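Peptide amidase (Stenotrophomonas maltophilia, PDB 1M22) probably hydrolyses amide bonds, as a peptide amidase of the amidase signature family. Local coordinates at residues A[190-194]-A[223-227]; A[200-206]-A[443-449]; A[52-57]-A[93-97]. The contacts are given in a common frame with arbitrary orientation. Residue numbers count along the deposited sequence, not the author numbering.

Interaction 1 (A[190-194]-A[223-227]); sequences IVCPA and TAGPM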
loop_
_atom_site.group_PDB
_atom_site.type_symbol
_atom_site.label_atom_id
_atom_site.label_comp_id
_atom_site.label_asym_id
_atom_site.label_seq_id
_atom_site.Cartn_x
_atom_site.Cartn_y
_atom_site.Cartn_z
ATOM N N ILE A 190 -1.619 2.967 -1.937
ATOM C CA ILE A 190 -1.064 1.625 -2.072
ATOM C C ILE A 190 -1.110 1.232 -3.546
ATOM O O ILE A 190 -0.079 0.942 -4.149
ATOM C CB ILE A 190 -1.839 0.551 -1.264
ATOM C CG1 ILE A 190 -1.472 0.646 0.220
ATOM C CG2 ILE A 190 -1.502 -0.854 -1.795
ATOM C CD1 ILE A 190 -2.297 -0.256 1.113
ATOM N N VAL A 191 -2.295 1.268 -4.145
ATOM C CA VAL A 191 -2.416 0.834 -5.531
ATOM C C VAL A 191 -1.701 1.680 -6.573
ATOM O O VAL A 191 -1.201 1.140 -7.557
ATOM C CB VAL A 191 -3.905 0.640 -5.944
ATOM C CG1 VAL A 191 -4.532 -0.448 -5.084
ATOM C CG2 VAL A 191 -4.679 1.943 -5.812
ATOM N N CYS A 192 -1.624 2.989 -6.363
ATOM C CA CYS A 192 -0.949 3.829 -7.345
ATOM C C CYS A 192 0.557 3.568 -7.380
ATOM O O CYS A 192 1.110 3.288 -8.445
ATOM C CB CYS A 192 -1.226 5.307 -7.079
ATOM S SG CYS A 192 -1.157 6.306 -8.577
ATOM N N PRO A 193 1.245 3.660 -6.227
ATOM C CA PRO A 193 2.685 3.393 -6.313
ATOM C C PRO A 193 2.974 1.938 -6.680
ATOM O O PRO A 193 3.995 1.637 -7.289
ATOM C CB PRO A 193 3.210 3.797 -4.932
ATOM C CG PRO A 193 2.006 3.684 -4.034
ATOM C CD PRO A 193 0.877 4.183 -4.899
ATOM N N ALA A 194 2.079 1.025 -6.322
ATOM C CA ALA A 194 2.305 -0.365 -6.691
ATOM C C ALA A 194 2.295 -0.476 -8.221
ATOM O O ALA A 194 3.202 -1.063 -8.816
ATOM C CB ALA A 194 1.232 -1.260 -6.079
ATOM N N THR A 223 -6.136 2.347 5.718
ATOM C CA THR A 223 -5.871 0.935 5.926
ATOM C C THR A 223 -4.500 0.549 5.429
ATOM O O THR A 223 -4.005 1.081 4.432
ATOM C CB THR A 223 -6.894 -0.016 5.269
ATOM O OG1 THR A 223 -6.572 -1.366 5.645
ATOM C CG2 THR A 223 -6.862 0.097 3.755
ATOM N N ALA A 224 -3.872 -0.355 6.163
ATOM C CA ALA A 224 -2.581 -0.878 5.769
ATOM C C ALA A 224 -2.900 -1.990 4.775
ATOM O O ALA A 224 -4.030 -2.492 4.716
ATOM C CB ALA A 224 -1.841 -1.442 6.973
ATOM N N GLY A 225 -1.908 -2.372 3.986
ATOM C CA GLY A 225 -2.118 -3.424 3.016
ATOM C C GLY A 225 -0.794 -3.926 2.494
ATOM O O GLY A 225 0.217 -3.225 2.580
ATOM N N PRO A 226 -0.764 -5.139 1.937
ATOM C CA PRO A 226 0.473 -5.712 1.408
ATOM C C PRO A 226 0.889 -5.192 0.041
ATOM O O PRO A 226 0.059 -4.792 -0.777
ATOM C CB PRO A 226 0.161 -7.201 1.368
ATOM C CG PRO A 226 -1.284 -7.207 0.981
ATOM C CD PRO A 226 -1.875 -6.104 1.845
ATOM N N MET A 227 2.195 -5.201 -0.181
ATOM C CA MET A 227 2.794 -4.809 -1.447
ATOM C C MET A 227 3.806 -5.923 -1.700
ATOM O O MET A 227 4.631 -6.246 -0.840
ATOM C CB MET A 227 3.422 -3.424 -1.316
ATOM C CG MET A 227 2.342 -2.389 -0.982
ATOM S SD MET A 227 2.861 -0.681 -0.769
ATOM C CE MET A 227 2.841 -0.083 -2.467
#
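Ile190 and Met227 make most of this contact, with Gly225 leaving the room for it. Ile190 follows directly on the nucleophile Ser189 and leads into the helix that starts at Val191; its side chain is about 6 Å from that of catalytic Lys86. That side chain (chi1 m, chi2 t) extends over strand 223-228, where CD1 comes to 3.6 Å from the backbone N of Gly225 and 4.0 Å from the carbonyl O of Thr223. A CB on residue 225 would point toward Ile190 and lie only 2.9 Å from its CD1, so any side chain there would clash; glycine lets the isoleucine settle against bare backbone. Met227 reaches back the other way. Its CG packs 4.2 Å from Ile190 CG2, and its CE slides under the first helical turn, 4.2 Å from Pro193 CG and 4.1 Å from Ala194 CB. The same methyl lies 3.5 Å from Ile190 O, the carbonyl that accepts the first helical hydrogen bond, from Ala194 N at 3.1 Å. Helix 167-174 touches both Met227 and Pro193, through Ala170. The segments share no polar bond, and every touching residue is buried: against strand 223-228 the turn that follows the nucleophile is held by shape and apolar surface, while at its start the side-chain OE1 of Glu185, on the neighbouring strand, accepts from the backbone N of Ile190 and of Val191.

Interaction 2 (A[200-206]-A[443-449]); sequences VGLKPTV and GYPSLTV
Lys203 provides the shortest polar contact: its side chain (chi1 t, chi2 t, chi3 p, chi4 p) curls back so that NZ donates to Tyr444 O at 2.6 Å and to Pro204 O at 3.0 Å. Strands 200-203 and 446-449, with extended beta phi/psi throughout (phi -87° to -153°, psi 109° to 153°), run antiparallel (177°), their axes approaching to 4.8 Å. Gly201 and Thr448 form a hydrogen-bonded pair (Gly201 N to Thr448 O 3.3 Å, Thr448 N to Gly201 O 2.9 Å), as do Lys203 and Ser446 (Lys203 N to Ser446 O and Ser446 N to Lys203 O, both 2.9 Å). Between them Leu202 and Leu447 are a non-hydrogen-bonded pair, CA to CA 4.3 Å. Beyond the strands the chains stay side by side until Val206 N donates to Gly443 O at 3.0 Å. Gly443 (phi 78°, psi 24°) is the C-prime residue of the Schellman motif ending helix 436-442. Leu202 and Leu447, both tt, meet on one face, CD1 to CD1 3.9 Å; on the other, Lys203 CB lies 3.5 Å from Ser446 OG. This antiparallel ladder belongs to the middle of the large mixed sheet, between strands 223-228 and 457-464. Helix 470-484 packs on Leu447, and helix 191-196 on Ser446 and Thr448 across the sheet.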
loop_
_atom_site.group_PDB
_atom_site.type_symbol
_atom_site.label_atom_id
_atom_site.label_comp_id
_atom_site.label_asym_id
_atom_site.label_seq_id
_atom_site.Cartn_x
_atom_site.Cartn_y
_atom_site.Cartn_z
ATOM N N VAL A 200 2.445 -5.771 -7.163
ATOM C CA VAL A 200 1.084 -5.990 -6.702
ATOM C C VAL A 200 0.847 -5.173 -5.437
ATOM O O VAL A 200 1.709 -5.101 -4.555
ATOM C CB VAL A 200 0.844 -7.487 -6.380
ATOM C CG1 VAL A 200 -0.532 -7.683 -5.737
ATOM C CG2 VAL A 200 0.966 -8.322 -7.649
ATOM N N GLY A 201 -0.322 -4.545 -5.365
ATOM C CA GLY A 201 -0.692 -3.770 -4.197
ATOM C C GLY A 201 -2.131 -4.111 -3.865
ATOM O O GLY A 201 -2.976 -4.160 -4.759
ATOM N N LEU A 202 -2.417 -4.360 -2.593
ATOM C CA LEU A 202 -3.776 -4.695 -2.183
ATOM C C LEU A 202 -4.224 -3.812 -1.024
ATOM O O LEU A 202 -3.590 -3.808 0.033
ATOM C CB LEU A 202 -3.836 -6.171 -1.774
ATOM C CG LEU A 202 -5.196 -6.844 -1.566
ATOM C CD1 LEU A 202 -4.979 -8.347 -1.503
ATOM C CD2 LEU A 202 -5.865 -6.344 -0.295
ATOM N N LYS A 203 -5.292 -3.044 -1.243
ATOM C CA LYS A 203 -5.872 -2.181 -0.211
ATOM C C LYS A 203 -7.139 -2.899 0.230
ATOM O O LYS A 203 -8.129 -2.941 -0.501
ATOM C CB LYS A 203 -6.268 -0.809 -0.760
ATOM C CG LYS A 203 -6.826 0.106 0.330
ATOM C CD LYS A 203 -7.718 1.213 -0.216
ATOM C CE LYS A 203 -9.103 0.702 -0.598
ATOM N NZ LYS A 203 -9.941 0.339 0.595
ATOM N N PRO A 204 -7.138 -3.460 1.438
ATOM C CA PRO A 204 -8.348 -4.163 1.864
ATOM C C PRO A 204 -9.513 -3.292 2.299
ATOM O O PRO A 204 -9.435 -2.058 2.310
ATOM C CB PRO A 204 -7.841 -5.051 2.999
ATOM C CG PRO A 204 -6.769 -4.217 3.617
ATOM C CD PRO A 204 -6.052 -3.604 2.424
ATOM N N THR A 205 -10.611 -3.966 2.625
ATOM C CA THR A 205 -11.807 -3.319 3.133
ATOM C C THR A 205 -11.382 -2.665 4.445
ATOM O O THR A 205 -10.599 -3.245 5.204
ATOM C CB THR A 205 -12.894 -4.365 3.464
ATOM O OG1 THR A 205 -13.213 -5.115 2.288
ATOM C CG2 THR A 205 -14.152 -3.695 3.998
ATOM N N VAL A 206 -11.880 -1.464 4.711
ATOM C CA VAL A 206 -11.543 -0.795 5.960
ATOM C C VAL A 206 -12.140 -1.618 7.099
ATOM O O VAL A 206 -13.353 -1.825 7.164
ATOM C CB VAL A 206 -12.101 0.641 5.991
ATOM C CG1 VAL A 206 -11.937 1.234 7.386
ATOM C CG2 VAL A 206 -11.364 1.496 4.969
ATOM N N GLY A 443 -14.315 2.519 1.185
ATOM C CA GLY A 443 -13.717 1.656 2.191
ATOM C C GLY A 443 -13.764 0.216 1.704
ATOM O O GLY A 443 -13.728 -0.724 2.503
ATOM N N TYR A 444 -13.840 0.053 0.385
ATOM C CA TYR A 444 -13.918 -1.260 -0.258
ATOM C C TYR A 444 -12.549 -1.731 -0.742
ATOM O O TYR A 444 -11.646 -0.926 -0.954
ATOM C CB TYR A 444 -14.879 -1.201 -1.445
ATOM C CG TYR A 444 -16.344 -1.045 -1.089
ATOM C CD1 TYR A 444 -16.768 -0.935 0.239
ATOM C CD2 TYR A 444 -17.310 -1.008 -2.091
ATOM C CE1 TYR A 444 -18.129 -0.792 0.551
ATOM C CE2 TYR A 444 -18.663 -0.864 -1.789
ATOM C CZ TYR A 444 -19.061 -0.758 -0.471
ATOM O OH TYR A 444 -20.402 -0.630 -0.184
ATOM N N PRO A 445 -12.389 -3.043 -0.956
ATOM C CA PRO A 445 -11.101 -3.573 -1.413
ATOM C C PRO A 445 -10.741 -3.307 -2.873
ATOM O O PRO A 445 -11.601 -3.291 -3.757
ATOM C CB PRO A 445 -11.224 -5.064 -1.115
ATOM C CG PRO A 445 -12.681 -5.325 -1.405
ATOM C CD PRO A 445 -13.367 -4.131 -0.750
ATOM N N SER A 446 -9.452 -3.089 -3.103
ATOM C CA SER A 446 -8.924 -2.865 -4.440
ATOM C C SER A 446 -7.580 -3.582 -4.516
ATOM O O SER A 446 -6.908 -3.764 -3.502
ATOM C CB SER A 446 -8.774 -1.369 -4.736
ATOM O OG SER A 446 -7.884 -0.739 -3.841
ATOM N N LEU A 447 -7.195 -3.990 -5.720
ATOM C CA LEU A 447 -5.967 -4.750 -5.908
ATOM C C LEU A 447 -5.434 -4.508 -7.310
ATOM O O LEU A 447 -6.165 -4.673 -8.288
ATOM C CB LEU A 447 -6.297 -6.237 -5.718
ATOM C CG LEU A 447 -5.247 -7.342 -5.567
ATOM C CD1 LEU A 447 -5.956 -8.658 -5.258
ATOM C CD2 LEU A 447 -4.426 -7.467 -6.835
ATOM N N THR A 448 -4.168 -4.110 -7.413
ATOM C CA THR A 448 -3.571 -3.879 -8.721
ATOM C C THR A 448 -2.544 -4.965 -9.032
ATOM O O THR A 448 -1.788 -5.385 -8.158
ATOM C CB THR A 448 -2.905 -2.473 -8.808
ATOM O OG1 THR A 448 -2.384 -2.275 -10.131
ATOM C CG2 THR A 448 -1.780 -2.333 -7.795
ATOM N N VAL A 449 -2.550 -5.421 -10.282
ATOM C CA VAL A 449 -1.633 -6.452 -10.770
ATOM C C VAL A 449 -0.937 -5.931 -12.025
ATOM O O VAL A 449 -1.574 -5.336 -12.891
ATOM C CB VAL A 449 -2.389 -7.753 -11.155
ATOM C CG1 VAL A 449 -1.399 -8.819 -11.621
ATOM C CG2 VAL A 449 -3.206 -8.253 -9.980
#

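Interaction 3 (A[52-57]-A[93-97]); sequences IELNPD and PMATS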
loop_
_atom_site.group_PDB
_atom_site.type_symbol
_atom_site.label_atom_id
_atom_site.label_comp_id
_atom_site.label_asym_id
_atom_site.label_seq_id
_atom_site.Cartn_x
_atom_site.Cartn_y
_atom_site.Cartn_z
ATOM N N ILE A 52 14.158 4.357 4.701
ATOM C CA ILE A 52 14.446 5.520 5.530
ATOM C C ILE A 52 15.206 5.165 6.815
ATOM O O ILE A 52 15.939 5.995 7.353
ATOM C CB ILE A 52 13.123 6.288 5.836
ATOM C CG1 ILE A 52 13.429 7.650 6.458
ATOM C CG2 ILE A 52 12.218 5.450 6.730
ATOM C CD1 ILE A 52 12.205 8.544 6.597
ATOM N N GLU A 53 15.047 3.936 7.300
ATOM C CA GLU A 53 15.758 3.507 8.505
ATOM C C GLU A 53 15.862 1.995 8.573
ATOM O O GLU A 53 14.887 1.284 8.337
ATOM C CB GLU A 53 15.065 4.019 9.778
ATOM C CG GLU A 53 15.902 3.801 11.048
ATOM C CD GLU A 53 15.188 4.185 12.340
ATOM O OE1 GLU A 53 14.127 4.838 12.282
ATOM O OE2 GLU A 53 15.703 3.833 13.423
ATOM N N LEU A 54 17.051 1.501 8.895
ATOM C CA LEU A 54 17.262 0.066 9.019
ATOM C C LEU A 54 16.967 -0.346 10.452
ATOM O O LEU A 54 17.133 0.443 11.383
ATOM C CB LEU A 54 18.710 -0.298 8.682
ATOM C CG LEU A 54 19.152 -0.109 7.231
ATOM C CD1 LEU A 54 20.651 -0.334 7.117
ATOM C CD2 LEU A 54 18.394 -1.078 6.338
ATOM N N ASN A 55 16.513 -1.581 10.625
ATOM C CA ASN A 55 16.233 -2.098 11.952
ATOM C C ASN A 55 17.550 -2.627 12.509
ATOM O O ASN A 55 18.117 -3.577 11.974
ATOM C CB ASN A 55 15.206 -3.229 11.878
ATOM C CG ASN A 55 14.968 -3.888 13.223
ATOM O OD1 ASN A 55 15.390 -3.374 14.260
ATOM N ND2 ASN A 55 14.284 -5.025 13.214
ATOM N N PRO A 56 18.062 -2.011 13.586
ATOM C CA PRO A 56 19.327 -2.484 14.155
ATOM C C PRO A 56 19.256 -3.922 14.657
ATOM O O PRO A 56 20.283 -4.582 14.807
ATOM C CB PRO A 56 19.594 -1.484 15.277
ATOM C CG PRO A 56 18.220 -1.100 15.717
ATOM C CD PRO A 56 17.497 -0.920 14.398
ATOM N N ASP A 57 18.042 -4.410 14.900
ATOM C CA ASP A 57 17.850 -5.771 15.392
ATOM C C ASP A 57 17.464 -6.775 14.311
ATOM O O ASP A 57 17.070 -7.897 14.627
ATOM C CB ASP A 57 16.773 -5.804 16.481
ATOM C CG ASP A 57 17.157 -5.011 17.712
ATOM O OD1 ASP A 57 18.363 -4.926 18.018
ATOM O OD2 ASP A 57 16.243 -4.488 18.385
ATOM N N PRO A 93 12.633 -1.270 17.338
ATOM C CA PRO A 93 13.135 -0.118 18.093
ATOM C C PRO A 93 13.419 1.094 17.207
ATOM O O PRO A 93 14.129 2.016 17.607
ATOM C CB PRO A 93 14.407 -0.668 18.712
ATOM C CG PRO A 93 14.963 -1.466 17.573
ATOM C CD PRO A 93 13.741 -2.187 17.005
ATOM N N MET A 94 12.867 1.085 16.001
ATOM C CA MET A 94 13.071 2.175 15.057
ATOM C C MET A 94 12.140 3.340 15.350
ATOM O O MET A 94 11.195 3.222 16.127
ATOM C CB MET A 94 12.812 1.680 13.636
ATOM C CG MET A 94 13.646 0.476 13.245
ATOM S SD MET A 94 12.836 -0.538 11.998
ATOM C CE MET A 94 11.893 -1.644 13.050
ATOM N N ALA A 95 12.420 4.477 14.730
ATOM C CA ALA A 95 11.564 5.633 14.906
ATOM C C ALA A 95 10.415 5.467 13.922
ATOM O O ALA A 95 10.492 4.657 12.998
ATOM C CB ALA A 95 12.331 6.913 14.600
ATOM N N THR A 96 9.339 6.208 14.149
ATOM C CA THR A 96 8.189 6.206 13.252
ATOM C C THR A 96 7.986 7.700 13.043
ATOM O O THR A 96 7.379 8.380 13.866
ATOM C CB THR A 96 6.953 5.557 13.900
ATOM O OG1 THR A 96 7.227 4.172 14.155
ATOM C CG2 THR A 96 5.754 5.651 12.964
ATOM N N SER A 97 8.509 8.200 11.930
ATOM C CA SER A 97 8.486 9.631 11.651
ATOM C C SER A 97 7.511 10.181 10.630
ATOM O O SER A 97 7.338 11.401 10.553
ATOM C CB SER A 97 9.884 10.070 11.214
ATOM O OG SER A 97 10.189 9.565 9.919
#
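The two segments are extended in their middles (Glu53 to Asn55, Met94 to Thr96) and run in nearly opposite directions, 168° apart end to end, yet they are not paired as strands: the nearest CA atoms, of Asn55 and Met94, are 6.2 Å apart. Segment 52-57 turns a corner at Ile52, has strand geometry at Glu53 and Leu54, and leads to Asp57 at the N-cap position of helix 58-70. An Asx turn shapes this exit, with Asp57 N donating to Asn55 OD1 at 2.9 Å. Segment 93-97 has no regular structure and begins with a cis peptide bond before Pro93. Glu53, almost fully stretched, spans the gap and accepts the one hydrogen bond between the segments, from Ala95 N to its OE1 at 3.0 Å; the same carboxylate oxygen forms a salt bridge with Arg148. Met94 lays its thioether against segment 52-57, SD 3.6 Å from Asn55 CB, and also packs on strand 123-128. Farther along, the proline rings meet, with Pro56 CG 3.8 Å from Pro93 CG, while Asp57 OD2 lies 3.4 Å from that same Pro93 CG. Asn55 ND2 is held by Val124 O and Glu61. Ile52 and Glu53 both face Lys127, a classic beta bulge in the outermost strand 51-54, against which the long connection from strand 82-86 to helix 112-119 is laid.

How the interactions relate
Interactions 1 and 2 occupy the buried middle of the chain, their centres 7 Å apart, and meet through neighbouring strands 223-228 and 200-203, where Pro226 O probably accepts a hydrogen bond from Leu202 N at 3.1 Å. Their segments alternate along the sequence, so the two contacts interlock. Interaction 3 lies apart, centred about 20 Å from the centre of interaction 1 and 26 Å from that of interaction 2, at an outermost strand of the same sheet, and is partly exposed. Chemistry follows place: apolar helix-to-sheet packing next to the nucleophile in 190-194/223-227, a regular backbone ladder within the sheet in 200-206/443-449, and a carboxylate-to-backbone bond with proline and methionine packing in 52-57/93-97.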